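Local coordinates for protein sugar kinase (Agrobacterium tumefaciens, PDB 2RBC) that probably phosphorylates a sugar or related carbohydrate with ATP, as a putative ribokinase of the pfkB family of carbohydrate kinases, at residues S84-V89 against R148-E153; H31-G36 against L172-V177; A160-V165 against T281-M286; E66-S71 against D188-P193; L62-G67 against L99-E104. All coordinates share one frame; numbering follows the deposited sequence.

From the N terminus, strand 31-35 comes first, and interaction 2 closes the longest loop of the five, reaching helix 168-180 across 135 intervening residues. Within that loop lie both interaction 5, between strand 60-66 and helix 93-104, and interaction 1, between strand 82-90 and residues 148-153; these two cross each other, as their segments alternate. Interaction 4 starts from residues shared with interaction 5, Glu66 and Gly67, and runs to the end of strand 185-189, crossing interactions 2 and 3. Interaction 1 also lies within its loop. Interaction 3 spans 160-165 to 281-286, crossing interaction 2 as well. Interactions 1 to 4 all bear on the large sheet, whereas interaction 5 starts from the four-stranded one.

Interaction 1: S84-V89 against R148-E153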
# COMPACT_ATOMS: atom_id res chain seq x y z
N SER A 84 4.01 2.16 -26.42
CA SER A 84 3.48 3.43 -25.87
C SER A 84 2.23 3.12 -25.07
O SER A 84 1.52 2.17 -25.37
CB SER A 84 3.12 4.38 -26.98
OG SER A 84 4.28 4.84 -27.63
N LEU A 85 1.97 3.92 -24.05
CA LEU A 85 0.84 3.74 -23.21
C LEU A 85 0.05 5.05 -23.04
O LEU A 85 0.62 6.09 -22.77
CB LEU A 85 1.31 3.21 -21.86
CG LEU A 85 0.28 2.94 -20.77
CD1 LEU A 85 -0.63 1.79 -21.07
CD2 LEU A 85 0.99 2.77 -19.41
N TRP A 86 -1.27 4.96 -23.24
CA TRP A 86 -2.19 6.06 -22.94
C TRP A 86 -2.97 5.53 -21.78
O TRP A 86 -3.45 4.43 -21.80
CB TRP A 86 -3.14 6.37 -24.10
CG TRP A 86 -2.47 6.95 -25.30
CD1 TRP A 86 -1.15 7.31 -25.43
CD2 TRP A 86 -3.10 7.28 -26.54
NE1 TRP A 86 -0.92 7.82 -26.69
CE2 TRP A 86 -2.10 7.81 -27.39
CE3 TRP A 86 -4.41 7.17 -27.01
CZ2 TRP A 86 -2.38 8.25 -28.68
CZ3 TRP A 86 -4.67 7.60 -28.33
CH2 TRP A 86 -3.66 8.12 -29.14
N GLY A 87 -3.05 6.33 -20.74
CA GLY A 87 -3.61 5.91 -19.47
C GLY A 87 -3.63 7.19 -18.69
O GLY A 87 -3.15 8.21 -19.19
N ALA A 88 -4.21 7.16 -17.50
CA ALA A 88 -4.36 8.35 -16.68
C ALA A 88 -3.78 8.12 -15.30
O ALA A 88 -3.93 7.04 -14.73
CB ALA A 88 -5.87 8.79 -16.56
N VAL A 89 -3.12 9.15 -14.77
CA VAL A 89 -2.73 9.20 -13.36
C VAL A 89 -3.27 10.51 -12.83
O VAL A 89 -3.62 11.40 -13.60
CB VAL A 89 -1.18 9.13 -13.14
CG1 VAL A 89 -0.64 7.74 -13.46
CG2 VAL A 89 -0.46 10.20 -13.91
N ARG A 148 -9.90 12.26 -23.90
CA ARG A 148 -8.53 12.32 -24.37
C ARG A 148 -8.48 12.23 -25.90
O ARG A 148 -9.15 11.40 -26.47
CB ARG A 148 -7.79 11.18 -23.74
CG ARG A 148 -6.29 11.30 -23.87
CD ARG A 148 -5.78 10.36 -24.85
NE ARG A 148 -4.32 10.38 -24.86
CZ ARG A 148 -3.57 10.79 -25.87
NH1 ARG A 148 -2.25 10.77 -25.75
NH2 ARG A 148 -4.09 11.21 -26.98
N ALA A 149 -7.68 13.05 -26.57
CA ALA A 149 -7.71 13.13 -28.04
C ALA A 149 -7.23 11.87 -28.70
O ALA A 149 -6.32 11.21 -28.22
CB ALA A 149 -6.90 14.33 -28.55
N CYS A 150 -7.85 11.51 -29.80
CA CYS A 150 -7.48 10.31 -30.52
C CYS A 150 -7.66 10.53 -32.02
O CYS A 150 -8.70 10.18 -32.58
CB CYS A 150 -8.32 9.14 -30.03
SG CYS A 150 -7.90 7.59 -30.83
N THR A 151 -6.67 11.10 -32.67
CA THR A 151 -6.81 11.46 -34.06
C THR A 151 -6.23 10.36 -34.95
O THR A 151 -5.34 9.61 -34.51
CB THR A 151 -6.10 12.77 -34.33
OG1 THR A 151 -4.68 12.56 -34.30
CG2 THR A 151 -6.49 13.82 -33.28
N PRO A 152 -6.71 10.23 -36.19
CA PRO A 152 -6.04 9.28 -37.11
C PRO A 152 -4.55 9.55 -37.30
O PRO A 152 -3.78 8.61 -37.45
CB PRO A 152 -6.81 9.45 -38.42
CG PRO A 152 -8.15 9.98 -38.01
CD PRO A 152 -7.87 10.87 -36.82
N GLU A 153 -4.12 10.80 -37.27
CA GLU A 153 -2.69 11.10 -37.34
C GLU A 153 -1.90 10.56 -36.12
O GLU A 153 -0.78 10.05 -36.31
CB GLU A 153 -2.47 12.61 -37.55
CG GLU A 153 -2.82 13.11 -38.99
CD GLU A 153 -2.46 14.60 -39.22
OE1 GLU A 153 -2.12 15.27 -38.20
OE2 GLU A 153 -2.53 15.10 -40.38
O HOH W 1 -3.45 9.16 -22.16
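Trp86, on strand 82-90, offers one face of its indole to Arg148, whose guanidinium lies flat on it with the two planes 11° apart. Arg148 CZ is 3.7 Å from the centroid of the Trp86 six-membered ring and nearly over it, a cation-pi stack, while Arg148 NH1 is shifted toward the rim, 3.4 Å from Trp86 NE1; both nitrogens are donors, so this approach belongs to the stack. The Arg148 chain, bent at chi2 (-106°), crosses the indole at about a right angle. Arg148 NH2 donates to Ala149 O at 2.6 Å, close to the guanidinium plane, and Arg148 NH1 bonds to Gly111 O outside the two segments; together these help hold the group's rotation. At the rim of the indole, Cys150 SG lies 4.1 Å from Trp86 CZ3, near the ring plane, a sulfur-aromatic contact at the edge. Next in sequence after Trp86, Gly87 O accepts from a water at 3.1 Å, and this water accepts from Arg148 NE at the guanidinium edge. Trp86 and Cys150 also pack on Val174 of helix 168-180, and Trp86 on Leu33 of strand 31-35, so the stack joins the loop before helix 152-155 to the large sheet.

Interaction 2: H31-G36 against L172-V177; sequences HVLCVG and LDVLTV
This is helix-on-sheet packing in the alpha/beta core of the ribokinase-like fold: helix 168-180 lies against one face of the large sheet, and strand 31-35 presents to it the side chains of Leu33 and Val35, while Cys34 between them points away, as the alternation of a strand requires. A single helical residue, Val174, receives both. Its two methyl groups divide the work. Val174 CG1 sits 4.0 Å from Leu33 CD2 and equally far from Val35 CG2, whereas Val174 CG2 turns to Val35 alone, 3.9 Å from Val35 CG2. With CG1 anti to the backbone N (chi1 168°), that branch sits between Leu33 and Val35. Val35 and Val174 meet tip to tip; the leucine lies at a slant to the valine, and one of its two terminal methyls makes the contact. All three side chains are buried, and the interface is purely apolar. Around it, Val161 and Val163 of the adjacent strand 160-163 also pack on Val174, as does Trp86 of strand 82-90, so this one residue spans three neighbouring parallel strands. One turn of the helix has its outer side tied by Thr176: its OG1 donates to Leu172 O at 2.8 Å, and its N reaches the same oxygen from the opposite face of the carbonyl plane, at 3.0 Å.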
# COMPACT_ATOMS: atom_id res chain seq x y z
N HIS A 31 5.75 -1.02 -33.31
CA HIS A 31 5.28 -0.11 -32.32
C HIS A 31 3.80 -0.37 -32.02
O HIS A 31 2.96 -0.27 -32.90
CB HIS A 31 5.48 1.31 -32.80
CG HIS A 31 5.43 2.32 -31.70
ND1 HIS A 31 5.73 3.65 -31.90
CD2 HIS A 31 5.14 2.19 -30.38
CE1 HIS A 31 5.60 4.29 -30.75
NE2 HIS A 31 5.23 3.43 -29.81
N VAL A 32 3.51 -0.73 -30.76
CA VAL A 32 2.16 -1.04 -30.29
C VAL A 32 1.73 0.03 -29.26
O VAL A 32 2.47 0.29 -28.32
CB VAL A 32 2.11 -2.43 -29.63
CG1 VAL A 32 0.71 -2.73 -29.17
CG2 VAL A 32 2.63 -3.54 -30.57
N LEU A 33 0.58 0.65 -29.49
CA LEU A 33 -0.13 1.47 -28.52
C LEU A 33 -0.98 0.63 -27.61
O LEU A 33 -1.87 -0.08 -28.06
CB LEU A 33 -1.07 2.46 -29.20
CG LEU A 33 -1.88 3.42 -28.29
CD1 LEU A 33 -0.97 4.34 -27.37
CD2 LEU A 33 -2.83 4.27 -29.13
N CYS A 34 -0.72 0.74 -26.32
CA CYS A 34 -1.56 0.10 -25.29
C CYS A 34 -2.35 1.18 -24.60
O CYS A 34 -1.84 2.25 -24.34
CB CYS A 34 -0.70 -0.67 -24.30
SG CYS A 34 0.28 -1.93 -25.13
N VAL A 35 -3.62 0.91 -24.33
CA VAL A 35 -4.50 1.88 -23.69
C VAL A 35 -5.22 1.26 -22.49
O VAL A 35 -5.82 0.19 -22.62
CB VAL A 35 -5.58 2.36 -24.65
CG1 VAL A 35 -6.49 3.40 -23.98
CG2 VAL A 35 -4.94 2.90 -25.97
N GLY A 36 -5.12 1.93 -21.35
CA GLY A 36 -5.88 1.57 -20.15
C GLY A 36 -5.25 1.78 -18.80
O GLY A 36 -4.71 2.83 -18.50
N LEU A 172 -12.80 2.69 -27.08
CA LEU A 172 -13.67 2.64 -28.24
C LEU A 172 -13.10 3.43 -29.39
O LEU A 172 -13.08 2.98 -30.53
CB LEU A 172 -15.06 3.17 -27.88
CG LEU A 172 -16.12 3.09 -28.97
CD1 LEU A 172 -16.30 1.66 -29.50
CD2 LEU A 172 -17.45 3.63 -28.44
N ASP A 173 -12.62 4.62 -29.09
CA ASP A 173 -12.07 5.50 -30.11
C ASP A 173 -10.80 4.96 -30.71
O ASP A 173 -10.59 5.04 -31.93
CB ASP A 173 -11.72 6.84 -29.52
CG ASP A 173 -12.87 7.79 -29.45
OD1 ASP A 173 -13.98 7.47 -29.98
OD2 ASP A 173 -12.67 8.88 -28.84
N VAL A 174 -9.93 4.43 -29.86
CA VAL A 174 -8.65 3.90 -30.34
C VAL A 174 -8.88 2.67 -31.26
O VAL A 174 -8.24 2.53 -32.33
CB VAL A 174 -7.70 3.57 -29.16
CG1 VAL A 174 -6.52 2.74 -29.66
CG2 VAL A 174 -7.21 4.91 -28.45
N LEU A 175 -9.78 1.78 -30.85
CA LEU A 175 -10.11 0.63 -31.67
C LEU A 175 -10.68 1.05 -33.03
O LEU A 175 -10.28 0.54 -34.05
CB LEU A 175 -11.10 -0.34 -30.98
CG LEU A 175 -10.59 -1.10 -29.76
CD1 LEU A 175 -11.78 -1.85 -29.06
CD2 LEU A 175 -9.45 -2.06 -30.11
N THR A 176 -11.64 1.97 -33.00
CA THR A 176 -12.29 2.45 -34.22
C THR A 176 -11.32 3.06 -35.20
O THR A 176 -11.32 2.71 -36.40
CB THR A 176 -13.39 3.45 -33.88
OG1 THR A 176 -14.34 2.79 -33.04
CG2 THR A 176 -14.12 3.96 -35.19
N VAL A 177 -10.49 3.98 -34.71
CA VAL A 177 -9.56 4.70 -35.60
C VAL A 177 -8.53 3.68 -36.14
O VAL A 177 -8.30 3.59 -37.35
CB VAL A 177 -8.88 5.90 -34.85
CG1 VAL A 177 -7.78 6.57 -35.72
CG2 VAL A 177 -9.95 6.93 -34.42

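Interaction 3: A160-V165 against T281-M286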
# COMPACT_ATOMS: atom_id res chain seq x y z
N ALA A 160 0.05 -1.48 -34.37
CA ALA A 160 -1.16 -2.09 -33.81
C ALA A 160 -1.54 -1.34 -32.57
O ALA A 160 -0.73 -0.58 -32.04
CB ALA A 160 -0.97 -3.60 -33.45
N VAL A 161 -2.78 -1.55 -32.10
CA VAL A 161 -3.24 -0.99 -30.83
C VAL A 161 -3.87 -2.10 -30.01
O VAL A 161 -4.42 -3.07 -30.55
CB VAL A 161 -4.24 0.18 -30.99
CG1 VAL A 161 -3.67 1.26 -31.88
CG2 VAL A 161 -5.60 -0.27 -31.48
N LEU A 162 -3.69 -1.98 -28.70
CA LEU A 162 -4.27 -2.91 -27.74
C LEU A 162 -4.97 -2.11 -26.66
O LEU A 162 -4.39 -1.15 -26.12
CB LEU A 162 -3.17 -3.79 -27.12
CG LEU A 162 -3.57 -4.74 -25.99
CD1 LEU A 162 -4.66 -5.73 -26.39
CD2 LEU A 162 -2.31 -5.38 -25.38
N VAL A 163 -6.22 -2.44 -26.35
CA VAL A 163 -6.96 -1.67 -25.35
C VAL A 163 -7.53 -2.62 -24.31
O VAL A 163 -7.93 -3.73 -24.66
CB VAL A 163 -8.11 -0.78 -25.95
CG1 VAL A 163 -7.58 0.17 -27.14
CG2 VAL A 163 -9.33 -1.63 -26.35
N ASP A 164 -7.55 -2.18 -23.05
CA ASP A 164 -8.25 -2.89 -21.95
C ASP A 164 -9.62 -2.28 -21.66
O ASP A 164 -10.05 -1.37 -22.35
CB ASP A 164 -7.33 -3.03 -20.71
CG ASP A 164 -7.14 -1.75 -19.93
OD1 ASP A 164 -7.98 -0.84 -20.05
OD2 ASP A 164 -6.11 -1.65 -19.18
N VAL A 165 -10.33 -2.83 -20.67
CA VAL A 165 -11.70 -2.42 -20.37
C VAL A 165 -11.77 -1.24 -19.39
O VAL A 165 -12.84 -0.80 -19.05
CB VAL A 165 -12.54 -3.60 -19.81
CG1 VAL A 165 -12.74 -4.68 -20.88
CG2 VAL A 165 -11.95 -4.16 -18.48
N THR A 281 2.15 -9.69 -25.96
CA THR A 281 2.89 -10.53 -26.92
C THR A 281 2.05 -10.73 -28.17
O THR A 281 2.55 -10.66 -29.30
CB THR A 281 3.25 -11.92 -26.27
OG1 THR A 281 4.08 -11.71 -25.10
CG2 THR A 281 4.00 -12.81 -27.24
N PHE A 282 0.76 -10.96 -27.97
CA PHE A 282 -0.14 -11.24 -29.06
C PHE A 282 -0.30 -10.02 -29.94
O PHE A 282 -0.30 -10.13 -31.15
CB PHE A 282 -1.50 -11.71 -28.52
CG PHE A 282 -2.43 -12.13 -29.61
CD1 PHE A 282 -2.37 -13.41 -30.13
CD2 PHE A 282 -3.36 -11.23 -30.13
CE1 PHE A 282 -3.19 -13.79 -31.17
CE2 PHE A 282 -4.21 -11.62 -31.17
CZ PHE A 282 -4.12 -12.90 -31.69
N ALA A 283 -0.45 -8.86 -29.32
CA ALA A 283 -0.53 -7.61 -30.03
C ALA A 283 0.72 -7.31 -30.85
O ALA A 283 0.63 -6.93 -32.02
CB ALA A 283 -0.82 -6.49 -29.06
N LEU A 284 1.89 -7.52 -30.26
CA LEU A 284 3.12 -7.45 -31.01
C LEU A 284 3.17 -8.48 -32.14
O LEU A 284 3.54 -8.12 -33.24
CB LEU A 284 4.35 -7.54 -30.10
CG LEU A 284 5.75 -7.49 -30.76
CD1 LEU A 284 5.96 -6.16 -31.46
CD2 LEU A 284 6.83 -7.75 -29.71
N ALA A 285 2.78 -9.73 -31.89
CA ALA A 285 2.78 -10.76 -32.97
C ALA A 285 1.90 -10.33 -34.17
O ALA A 285 2.26 -10.53 -35.33
CB ALA A 285 2.33 -12.12 -32.41
N MSE A 286 0.73 -9.74 -33.87
CA MSE A 286 -0.13 -9.18 -34.92
C MSE A 286 0.53 -8.01 -35.68
O MSE A 286 0.46 -7.97 -36.91
CB MSE A 286 -1.48 -8.72 -34.35
CG MSE A 286 -2.35 -9.80 -33.79
SE MSE A 286 -2.77 -11.27 -35.00
CE MSE A 286 -1.29 -12.52 -34.52
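The contact is a close packing of a helix on a strand, apolar between its side chains, within the core of the ribokinase-like alpha/beta fold, its centre about 8 Å from the centre of the chain. Strand 160-163 turns Ala160 and Leu162 toward helix 274-287, while Val161 between them points to the other side of the sheet. Ala283 is the helical residue that meets them. Its small side chain lets the backbones come near, with Leu162 CA and Ala283 CA only 6.4 Å apart.

Ala283 CB touches Leu162 twice. It lies 4.1 Å from Leu162 CB, at the root of that side chain, and again 4.1 Å from the terminal methyl Leu162 CD2. The leucine has CG anti to the backbone N (chi1 175°), and its chi2 of 58° leaves CD2 anti to CA, so this branch runs out alongside the alanine methyl and one methyl of the helix fits against both ends of the strand side chain. Ala160 makes a different sort of approach: its CB comes to 4.0 Å from Ala283 O, thus a methyl beside a helical carbonyl. All three residues are buried.

Ile186 of the adjacent strand 185-189 packs on both Leu162 and Ala283 and so extends the same apolar patch to the next strand. The opposite face of strand 160-163 is taken by helix 168-180, through Val161 on Val174 and Ala178, and helix 274-287 in turn rests on helix 292-307 through Thr281 and Phe282.

Interaction 4: E66-S71 against D188-P193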
# COMPACT_ATOMS: atom_id res chain seq x y z
N GLU A 66 1.86 -1.28 -12.64
CA GLU A 66 1.36 -2.25 -13.56
C GLU A 66 -0.14 -2.00 -13.77
O GLU A 66 -0.56 -0.87 -13.77
CB GLU A 66 1.76 -3.68 -13.07
CG GLU A 66 1.23 -4.09 -11.70
CD GLU A 66 1.78 -5.41 -11.25
OE1 GLU A 66 2.66 -5.98 -11.95
OE2 GLU A 66 1.32 -5.92 -10.21
N GLY A 67 -0.95 -3.03 -14.00
CA GLY A 67 -2.30 -2.82 -14.54
C GLY A 67 -2.36 -3.46 -15.91
O GLY A 67 -1.34 -3.71 -16.50
N MSE A 68 -3.55 -3.78 -16.40
CA MSE A 68 -3.66 -4.55 -17.62
C MSE A 68 -2.91 -3.92 -18.79
O MSE A 68 -2.03 -4.55 -19.34
CB MSE A 68 -5.12 -4.75 -17.98
CG MSE A 68 -5.85 -5.58 -16.93
SE MSE A 68 -7.77 -5.61 -17.29
CE MSE A 68 -8.26 -3.75 -16.87
N ALA A 69 -3.24 -2.69 -19.17
CA ALA A 69 -2.54 -2.07 -20.31
C ALA A 69 -1.04 -1.87 -20.07
O ALA A 69 -0.22 -1.96 -21.00
CB ALA A 69 -3.17 -0.74 -20.72
N SER A 70 -0.69 -1.53 -18.84
CA SER A 70 0.70 -1.16 -18.52
C SER A 70 1.60 -2.40 -18.64
O SER A 70 2.72 -2.33 -19.13
CB SER A 70 0.77 -0.59 -17.11
OG SER A 70 0.15 0.67 -17.08
N SER A 71 1.10 -3.51 -18.13
CA SER A 71 1.82 -4.77 -18.16
C SER A 71 1.93 -5.32 -19.61
O SER A 71 2.92 -5.92 -19.98
CB SER A 71 1.09 -5.77 -17.26
OG SER A 71 1.22 -5.43 -15.88
N ASP A 188 -8.44 -6.55 -25.20
CA ASP A 188 -8.26 -7.39 -24.03
C ASP A 188 -9.63 -7.39 -23.36
O ASP A 188 -10.03 -6.41 -22.76
CB ASP A 188 -7.19 -6.79 -23.12
CG ASP A 188 -7.13 -7.43 -21.74
OD1 ASP A 188 -7.82 -8.47 -21.49
OD2 ASP A 188 -6.35 -6.90 -20.91
N GLY A 189 -10.37 -8.47 -23.56
CA GLY A 189 -11.73 -8.55 -23.09
C GLY A 189 -11.72 -9.25 -21.76
O GLY A 189 -12.00 -10.46 -21.65
N ASP A 190 -11.36 -8.50 -20.74
CA ASP A 190 -11.40 -8.99 -19.37
C ASP A 190 -12.68 -8.55 -18.66
O ASP A 190 -13.50 -7.87 -19.21
CB ASP A 190 -10.18 -8.49 -18.61
CG ASP A 190 -9.69 -9.47 -17.57
OD1 ASP A 190 -10.45 -10.34 -17.06
OD2 ASP A 190 -8.47 -9.39 -17.31
N VAL A 191 -12.82 -8.98 -17.42
CA VAL A 191 -14.03 -8.77 -16.65
C VAL A 191 -14.37 -7.30 -16.55
O VAL A 191 -13.51 -6.44 -16.30
CB VAL A 191 -13.89 -9.44 -15.27
CG1 VAL A 191 -15.02 -9.05 -14.41
CG2 VAL A 191 -13.84 -10.97 -15.45
N ALA A 192 -15.62 -7.02 -16.83
CA ALA A 192 -16.16 -5.68 -16.83
C ALA A 192 -17.63 -5.89 -16.91
O ALA A 192 -18.07 -7.00 -17.19
CB ALA A 192 -15.69 -4.86 -18.06
N PRO A 193 -18.40 -4.82 -16.70
CA PRO A 193 -19.82 -4.91 -16.97
C PRO A 193 -20.03 -5.39 -18.38
O PRO A 193 -19.25 -5.04 -19.28
CB PRO A 193 -20.29 -3.47 -16.79
CG PRO A 193 -19.31 -2.87 -15.83
CD PRO A 193 -18.01 -3.50 -16.17
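Met68, a selenomethionine, has CG anti to its carbonyl carbon (chi1 -64°) and an extended chi2 of 172°, which carry its SE from the first turn of helix 68-78 across to the end of strand 185-189; the chain then bends at chi3. The selenium comes to 3.8 Å from Asp190 OD2 and 4.0 Å from Asp190 CB, meeting the aspartate at a slant. Nearer the backbone, Met68 CB is 3.8 Å from Asp188 OD2, which is also 4.1 Å from the selenium. Both meetings set a carboxylate oxygen beside an apolar chain. Asp190 is steadied by its other oxygen, OD1, which takes the N-H of Val191 at 2.8 Å on its anti side and also bonds to Ser210 OG. The turn between the aspartates, an inverse gamma turn centred on Gly189 and closed by a weak bond from Asp190 N to Asp188 O, places both on the side of Met68. Asp164 and Asp276 also touch Met68, and Asp188 touches Asp276 and His279. This gathering of acidic side chains at the C-terminal ends of parallel strands and on the adjoining helix 274-287 lies where an alpha/beta kinase of the ribokinase family commonly has its active-site cleft.

Interaction 5: L62-G67 against L99-E104; sequences LQIAEG and LRDLSE
Strand 62-66 and helix 99-104 cross steeply, their short axes 7.8 Å apart at a signed angle of -77°, with the CA atoms of Ala65 and Asp101 the nearest pair. The strand is outermost, within this chain, in the small four-stranded sheet that probably corresponds to the lid of ribokinase-family enzymes, and the helix reaches it from the large domain, so the contact lies where the two parts join.

Asp101 is the key polar residue. With CG anti to the backbone N (chi1 -177°), it extends its carboxylate toward the strand, and OD2 accepts the N-H of Ala65 at 2.8 Å. That bond is nearly straight, 169° at the hydrogen, and meets OD2 close to the line of its C-O bond. The same oxygen lies 3.4 Å from Ala65 CB and has Ile64 CG1 4.0 Å away, the isoleucine crossing the carboxylate at an angle, so apolar atoms flank the N-H bond on the strand side. A long, weak ion pair from Arg313 NH2 to OD2 might help balance the carboxylate's charge; Arg313 NE also bonds to Ala65 O.

Leu102, one residue further along the helix, supplies the apolar half. Its CG packs 3.8 Å from Ala65 CB, and the side chain also leans on Leu85 of strand 82-90 and on Ser70 of helix 68-78. From the second subunit, Thr94 packs on Gln63, which puts this edge near the dimer contact. The leucine's closest approach to the strand is by the methyl CD2, 3.4 Å from Ala65 O.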
# COMPACT_ATOMS: atom_id res chain seq x y z
N LEU A 62 7.12 -5.91 -2.89
CA LEU A 62 7.47 -5.27 -4.17
C LEU A 62 6.43 -4.24 -4.51
O LEU A 62 5.24 -4.55 -4.54
CB LEU A 62 7.52 -6.30 -5.30
CG LEU A 62 7.87 -5.89 -6.77
CD1 LEU A 62 9.33 -5.39 -6.88
CD2 LEU A 62 7.58 -6.98 -7.77
N GLN A 63 6.89 -3.02 -4.77
CA GLN A 63 6.08 -1.98 -5.35
C GLN A 63 6.36 -1.85 -6.83
O GLN A 63 7.51 -1.65 -7.22
CB GLN A 63 6.32 -0.66 -4.65
CG GLN A 63 5.87 -0.71 -3.21
CD GLN A 63 5.80 0.68 -2.56
OE1 GLN A 63 6.82 1.28 -2.31
NE2 GLN A 63 4.60 1.14 -2.26
N ILE A 64 5.32 -2.03 -7.63
CA ILE A 64 5.44 -2.10 -9.07
C ILE A 64 4.25 -1.41 -9.77
O ILE A 64 3.08 -1.66 -9.45
CB ILE A 64 5.71 -3.58 -9.57
CG1 ILE A 64 5.99 -3.59 -11.07
CG2 ILE A 64 4.63 -4.60 -9.14
CD1 ILE A 64 6.68 -4.89 -11.52
N ALA A 65 4.55 -0.54 -10.72
CA ALA A 65 3.51 0.07 -11.54
C ALA A 65 3.13 -0.93 -12.63
O ALA A 65 3.97 -1.41 -13.39
CB ALA A 65 3.98 1.41 -12.18
N GLU A 66 1.86 -1.28 -12.64
CA GLU A 66 1.36 -2.25 -13.56
C GLU A 66 -0.14 -2.00 -13.77
O GLU A 66 -0.56 -0.87 -13.77
CB GLU A 66 1.76 -3.68 -13.07
CG GLU A 66 1.23 -4.09 -11.70
CD GLU A 66 1.78 -5.41 -11.25
OE1 GLU A 66 2.66 -5.98 -11.95
OE2 GLU A 66 1.32 -5.92 -10.21
N GLY A 67 -0.95 -3.03 -14.00
CA GLY A 67 -2.30 -2.82 -14.54
C GLY A 67 -2.36 -3.46 -15.91
O GLY A 67 -1.34 -3.71 -16.50
N LEU A 99 4.45 7.00 -13.37
CA LEU A 99 5.07 7.46 -14.61
C LEU A 99 6.56 7.11 -14.67
O LEU A 99 7.08 6.69 -15.73
CB LEU A 99 4.87 8.96 -14.80
CG LEU A 99 3.42 9.42 -14.98
CD1 LEU A 99 3.27 10.93 -14.86
CD2 LEU A 99 2.83 8.90 -16.28
N ARG A 100 7.26 7.32 -13.57
CA ARG A 100 8.68 7.04 -13.51
C ARG A 100 8.98 5.57 -13.68
O ARG A 100 9.86 5.21 -14.45
CB ARG A 100 9.29 7.61 -12.22
CG ARG A 100 10.68 7.12 -11.91
CD ARG A 100 11.30 7.95 -10.82
NE ARG A 100 12.18 7.14 -9.98
CZ ARG A 100 12.82 7.59 -8.89
NH1 ARG A 100 13.59 6.74 -8.19
NH2 ARG A 100 12.71 8.86 -8.47
N ASP A 101 8.25 4.71 -12.99
CA ASP A 101 8.49 3.28 -13.10
C ASP A 101 8.22 2.79 -14.53
O ASP A 101 9.06 2.10 -15.15
CB ASP A 101 7.62 2.52 -12.07
CG ASP A 101 7.87 0.98 -12.07
OD1 ASP A 101 8.83 0.50 -12.70
OD2 ASP A 101 7.11 0.21 -11.47
N LEU A 102 7.07 3.16 -15.07
CA LEU A 102 6.72 2.72 -16.42
C LEU A 102 7.75 3.21 -17.47
O LEU A 102 8.20 2.42 -18.30
CB LEU A 102 5.28 3.10 -16.75
CG LEU A 102 4.20 2.37 -15.89
CD1 LEU A 102 2.82 2.87 -16.23
CD2 LEU A 102 4.28 0.81 -16.01
N SER A 103 8.17 4.46 -17.45
CA SER A 103 9.17 4.86 -18.44
C SER A 103 10.55 4.26 -18.19
O SER A 103 11.26 4.03 -19.14
CB SER A 103 9.29 6.36 -18.59
OG SER A 103 9.13 6.93 -17.35
N GLU A 104 10.93 4.04 -16.94
CA GLU A 104 12.16 3.32 -16.67
C GLU A 104 12.07 1.84 -17.07
O GLU A 104 13.09 1.19 -17.23
CB GLU A 104 12.57 3.47 -15.20
CG GLU A 104 13.02 4.88 -14.90
CD GLU A 104 13.40 5.09 -13.43
OE1 GLU A 104 13.30 4.11 -12.64
OE2 GLU A 104 13.80 6.22 -13.07